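Local coordinates for protein AxyAgu115A (Amphibacillus xylanus NBRC 15112, PDB 6NPS) that probably hydrolyses glucuronic acid side groups from glucuronoxylans as a family GH115 alpha-glucuronidase, at residues Y257-W271 / T275-G287. The protein carries 3 engineered substitutions. Sequence-based numbering, arbitrary orientation.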
# COMPACT_ATOMS: atom_id res chain seq x y z
N TYR A 257 30.92 32.05 -18.59
CA TYR A 257 30.93 31.73 -20.02
C TYR A 257 29.58 32.01 -20.66
O TYR A 257 29.50 32.41 -21.83
CB TYR A 257 31.35 30.27 -20.25
CG TYR A 257 31.61 29.95 -21.74
CD1 TYR A 257 30.88 28.97 -22.38
CD2 TYR A 257 32.60 30.61 -22.46
CE1 TYR A 257 31.10 28.66 -23.71
CE2 TYR A 257 32.83 30.32 -23.81
CZ TYR A 257 32.08 29.34 -24.44
OH TYR A 257 32.29 29.03 -25.77
N LYS A 258 28.51 31.85 -19.89
CA LYS A 258 27.17 32.08 -20.42
C LYS A 258 27.01 33.50 -20.98
O LYS A 258 26.28 33.68 -21.96
CB LYS A 258 26.13 31.82 -19.33
CG LYS A 258 24.73 31.69 -19.87
CD LYS A 258 23.67 31.69 -18.78
CE LYS A 258 24.07 32.52 -17.57
NZ LYS A 258 22.95 32.63 -16.60
N TYR A 259 27.66 34.50 -20.39
CA TYR A 259 27.51 35.89 -20.82
C TYR A 259 28.54 36.31 -21.86
O TYR A 259 28.34 37.32 -22.53
CB TYR A 259 27.65 36.85 -19.62
CG TYR A 259 26.61 36.68 -18.53
CD1 TYR A 259 25.47 37.49 -18.49
CD2 TYR A 259 26.78 35.73 -17.52
CE1 TYR A 259 24.52 37.34 -17.49
CE2 TYR A 259 25.83 35.57 -16.52
CZ TYR A 259 24.71 36.38 -16.50
OH TYR A 259 23.76 36.24 -15.51
N LEU A 260 29.65 35.57 -21.98
CA LEU A 260 30.74 35.93 -22.88
C LEU A 260 30.76 35.11 -24.16
O LEU A 260 31.48 35.47 -25.10
CB LEU A 260 32.10 35.76 -22.14
CG LEU A 260 32.25 36.61 -20.88
CD1 LEU A 260 33.53 36.28 -20.14
CD2 LEU A 260 32.17 38.07 -21.15
N ARG A 261 29.98 34.03 -24.23
CA ARG A 261 30.00 33.16 -25.40
C ARG A 261 29.10 33.71 -26.50
O ARG A 261 28.26 34.59 -26.29
CB ARG A 261 29.54 31.75 -25.02
CG ARG A 261 28.05 31.68 -24.69
CD ARG A 261 27.64 30.31 -24.14
NE ARG A 261 27.61 29.33 -25.21
CZ ARG A 261 27.63 28.01 -25.01
NH1 ARG A 261 27.67 27.52 -23.77
NH2 ARG A 261 27.60 27.18 -26.05
N GLY A 262 29.25 33.15 -27.70
CA GLY A 262 28.39 33.48 -28.80
C GLY A 262 28.98 33.17 -30.16
O GLY A 262 30.18 32.94 -30.30
N PRO A 263 28.12 33.15 -31.19
CA PRO A 263 28.58 32.83 -32.56
C PRO A 263 29.72 33.69 -33.09
O PRO A 263 30.45 33.23 -33.98
CB PRO A 263 27.32 33.05 -33.42
CG PRO A 263 26.18 32.92 -32.48
CD PRO A 263 26.67 33.38 -31.11
N ASP A 264 29.85 34.93 -32.63
CA ASP A 264 30.88 35.84 -33.11
C ASP A 264 31.83 36.27 -32.00
O ASP A 264 32.51 37.29 -32.13
CB ASP A 264 30.23 37.06 -33.76
CG ASP A 264 29.34 36.67 -34.90
OD1 ASP A 264 29.70 35.70 -35.61
OD2 ASP A 264 28.28 37.31 -35.11
N SER A 265 31.86 35.52 -30.92
CA SER A 265 32.71 35.79 -29.78
C SER A 265 34.10 35.23 -29.98
O SER A 265 34.27 34.15 -30.53
CB SER A 265 32.09 35.19 -28.52
OG SER A 265 32.92 35.48 -27.43
N ILE A 266 35.11 35.96 -29.49
CA ILE A 266 36.46 35.39 -29.41
C ILE A 266 36.52 34.15 -28.54
O ILE A 266 37.53 33.43 -28.57
CB ILE A 266 37.49 36.42 -28.87
CG1 ILE A 266 36.99 37.03 -27.56
CG2 ILE A 266 37.83 37.43 -29.95
CD1 ILE A 266 38.09 37.68 -26.71
N TYR A 267 35.49 33.88 -27.73
CA TYR A 267 35.46 32.70 -26.88
C TYR A 267 34.62 31.57 -27.47
O TYR A 267 34.42 30.54 -26.80
CB TYR A 267 34.94 33.06 -25.49
CG TYR A 267 35.63 34.23 -24.86
CD1 TYR A 267 34.93 35.39 -24.55
CD2 TYR A 267 36.99 34.20 -24.58
CE1 TYR A 267 35.58 36.48 -23.97
CE2 TYR A 267 37.64 35.27 -24.00
CZ TYR A 267 36.93 36.40 -23.69
OH TYR A 267 37.56 37.46 -23.10
N GLY A 268 34.12 31.73 -28.70
CA GLY A 268 33.31 30.71 -29.36
C GLY A 268 31.96 30.54 -28.68
O GLY A 268 31.52 31.35 -27.85
N ASP A 269 31.29 29.45 -29.04
CA ASP A 269 29.94 29.16 -28.53
C ASP A 269 29.77 27.65 -28.30
O ASP A 269 28.83 27.02 -28.79
CB ASP A 269 28.85 29.69 -29.46
CG ASP A 269 27.57 30.02 -28.70
OD1 ASP A 269 26.74 30.80 -29.23
OD2 ASP A 269 27.39 29.51 -27.58
N ALA A 270 30.69 27.07 -27.55
CA ALA A 270 30.70 25.64 -27.29
C ALA A 270 31.64 25.37 -26.13
O ALA A 270 32.83 25.68 -26.21
CB ALA A 270 31.14 24.87 -28.54
N TRP A 271 31.12 24.83 -25.03
CA TRP A 271 31.95 24.42 -23.89
C TRP A 271 32.55 23.06 -24.27
O TRP A 271 32.08 22.00 -23.86
CB TRP A 271 31.13 24.36 -22.61
CG TRP A 271 31.97 24.22 -21.38
CD1 TRP A 271 32.02 23.14 -20.55
CD2 TRP A 271 32.88 25.19 -20.84
NE1 TRP A 271 32.90 23.38 -19.52
CE2 TRP A 271 33.44 24.63 -19.68
CE3 TRP A 271 33.26 26.48 -21.23
CZ2 TRP A 271 34.38 25.31 -18.90
CZ3 TRP A 271 34.19 27.16 -20.46
CH2 TRP A 271 34.74 26.57 -19.30
N THR A 275 35.99 20.98 -30.23
CA THR A 275 35.44 21.73 -31.37
C THR A 275 35.63 23.23 -31.24
O THR A 275 35.57 23.94 -32.26
CB THR A 275 33.94 21.41 -31.55
OG1 THR A 275 33.21 21.91 -30.42
CG2 THR A 275 33.70 19.90 -31.67
N ASN A 276 35.86 23.75 -30.04
CA ASN A 276 36.07 25.18 -29.81
C ASN A 276 37.37 25.36 -29.02
O ASN A 276 37.41 25.97 -27.95
CB ASN A 276 34.83 25.78 -29.11
CG ASN A 276 35.01 27.25 -28.74
OD1 ASN A 276 35.69 28.00 -29.44
ND2 ASN A 276 34.41 27.65 -27.62
N ARG A 277 38.46 24.81 -29.55
CA ARG A 277 39.72 24.85 -28.82
C ARG A 277 40.18 26.28 -28.56
O ARG A 277 40.44 26.66 -27.42
CB ARG A 277 40.81 24.08 -29.56
CG ARG A 277 42.16 24.21 -28.90
CD ARG A 277 43.06 23.11 -29.37
NE ARG A 277 44.23 22.99 -28.52
CZ ARG A 277 44.75 21.83 -28.16
NH1 ARG A 277 44.19 20.70 -28.58
NH2 ARG A 277 45.82 21.80 -27.37
N GLU A 278 40.25 27.10 -29.61
CA GLU A 278 40.82 28.44 -29.48
C GLU A 278 39.94 29.36 -28.64
O GLU A 278 40.45 30.19 -27.87
CB GLU A 278 41.05 29.04 -30.87
CG GLU A 278 41.66 28.07 -31.85
CD GLU A 278 40.64 27.53 -32.86
OE1 GLU A 278 39.77 26.71 -32.45
OE2 GLU A 278 40.70 27.92 -34.06
N GLY A 279 38.62 29.25 -28.78
CA GLY A 279 37.73 30.05 -27.95
C GLY A 279 37.89 29.75 -26.47
O GLY A 279 37.99 30.67 -25.64
N ILE A 280 37.92 28.46 -26.12
CA ILE A 280 38.06 28.08 -24.71
C ILE A 280 39.42 28.48 -24.17
O ILE A 280 39.55 28.91 -23.02
CB ILE A 280 37.81 26.57 -24.51
CG1 ILE A 280 36.40 26.21 -24.96
CG2 ILE A 280 37.94 26.22 -23.01
CD1 ILE A 280 35.32 26.94 -24.13
N THR A 281 40.46 28.40 -25.00
CA THR A 281 41.81 28.79 -24.58
C THR A 281 41.90 30.29 -24.29
O THR A 281 42.50 30.69 -23.29
CB THR A 281 42.81 28.41 -25.67
OG1 THR A 281 42.85 26.98 -25.77
CG2 THR A 281 44.18 28.95 -25.37
N LYS A 282 41.34 31.12 -25.18
CA LYS A 282 41.35 32.56 -24.94
C LYS A 282 40.44 32.92 -23.77
O LYS A 282 40.72 33.87 -23.03
CB LYS A 282 40.95 33.33 -26.23
CG LYS A 282 41.06 34.86 -26.10
CD LYS A 282 42.44 35.40 -26.50
CE LYS A 282 42.43 36.91 -26.74
NZ LYS A 282 42.77 37.27 -28.15
N PHE A 283 39.39 32.13 -23.55
CA PHE A 283 38.57 32.31 -22.36
C PHE A 283 39.39 32.13 -21.09
O PHE A 283 39.36 32.99 -20.19
CB PHE A 283 37.38 31.35 -22.44
CG PHE A 283 36.41 31.47 -21.30
CD1 PHE A 283 35.67 32.63 -21.10
CD2 PHE A 283 36.19 30.38 -20.45
CE1 PHE A 283 34.74 32.71 -20.01
CE2 PHE A 283 35.29 30.45 -19.37
CZ PHE A 283 34.54 31.62 -19.16
N TRP A 284 40.17 31.04 -21.00
CA TRP A 284 41.01 30.77 -19.83
C TRP A 284 42.13 31.80 -19.71
O TRP A 284 42.48 32.22 -18.60
CB TRP A 284 41.58 29.35 -19.92
CG TRP A 284 40.52 28.28 -19.71
CD1 TRP A 284 39.37 28.41 -18.99
CD2 TRP A 284 40.54 26.93 -20.19
NE1 TRP A 284 38.66 27.22 -19.00
CE2 TRP A 284 39.37 26.30 -19.73
CE3 TRP A 284 41.45 26.19 -20.94
CZ2 TRP A 284 39.07 24.97 -20.02
CZ3 TRP A 284 41.15 24.85 -21.22
CH2 TRP A 284 39.97 24.27 -20.77
N GLU A 285 42.71 32.20 -20.84
CA GLU A 285 43.73 33.25 -20.85
C GLU A 285 43.19 34.58 -20.30
O GLU A 285 43.84 35.23 -19.47
CB GLU A 285 44.25 33.46 -22.28
CG GLU A 285 45.28 34.56 -22.35
CD GLU A 285 45.60 34.99 -23.79
OE1 GLU A 285 45.16 34.31 -24.74
OE2 GLU A 285 46.30 36.01 -23.96
N ASP A 286 42.02 35.03 -20.77
CA ASP A 286 41.48 36.28 -20.25
C ASP A 286 41.08 36.16 -18.78
O ASP A 286 41.20 37.13 -18.02
CB ASP A 286 40.30 36.72 -21.13
CG ASP A 286 40.79 37.35 -22.47
OD1 ASP A 286 42.03 37.31 -22.69
OD2 ASP A 286 39.99 37.87 -23.28
N GLY A 287 40.65 34.97 -18.35
CA GLY A 287 40.39 34.76 -16.93
C GLY A 287 41.65 34.88 -16.08
O GLY A 287 41.64 35.48 -15.00
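Phe283 lays one face of its ring over the edge of Tyr257, whose CD2 sits above the ring centre in an edge-to-face pair, centroids 5.0 Å apart. With CG anti to the backbone N (chi1 -178°), the Phe283 ring is carried off the helix into the loop, where its own edge turns toward the face of Tyr267, planes at 74°. Trp271 approaches obliquely, CZ3 within 3.6 Å of Phe283 CE2. Beyond the ring contacts, Tyr267 OH donates a very short bond, 2.5 Å, to Asp286 OD2, ring and carboxylate nearly perpendicular. Asn276, the N-cap of helix 277-291, uses both amide hydrogens in plane, ND2 reaching Tyr267 O at 3.0 Å and Ala270 O at 2.9 Å, both almost straight, while OD1 weakly caps Gly279 N. Tyr257 OH grips Tyr267 O from the opposite face of the carbonyl. With an alanine here instead of Asn276, Ala270 O would probably lose its amide donor and Tyr267 O keep only the Tyr257 hydroxyl of these two, freeing the loop to shift. A CB on Gly279 would clash with Tyr267 O and Gly268 N. The contact fastens the loop after helix 256-260 to helix 277-291, which packs through Trp284 on helix 317-338 and leads into strand 298-300 of the TIM-barrel domain.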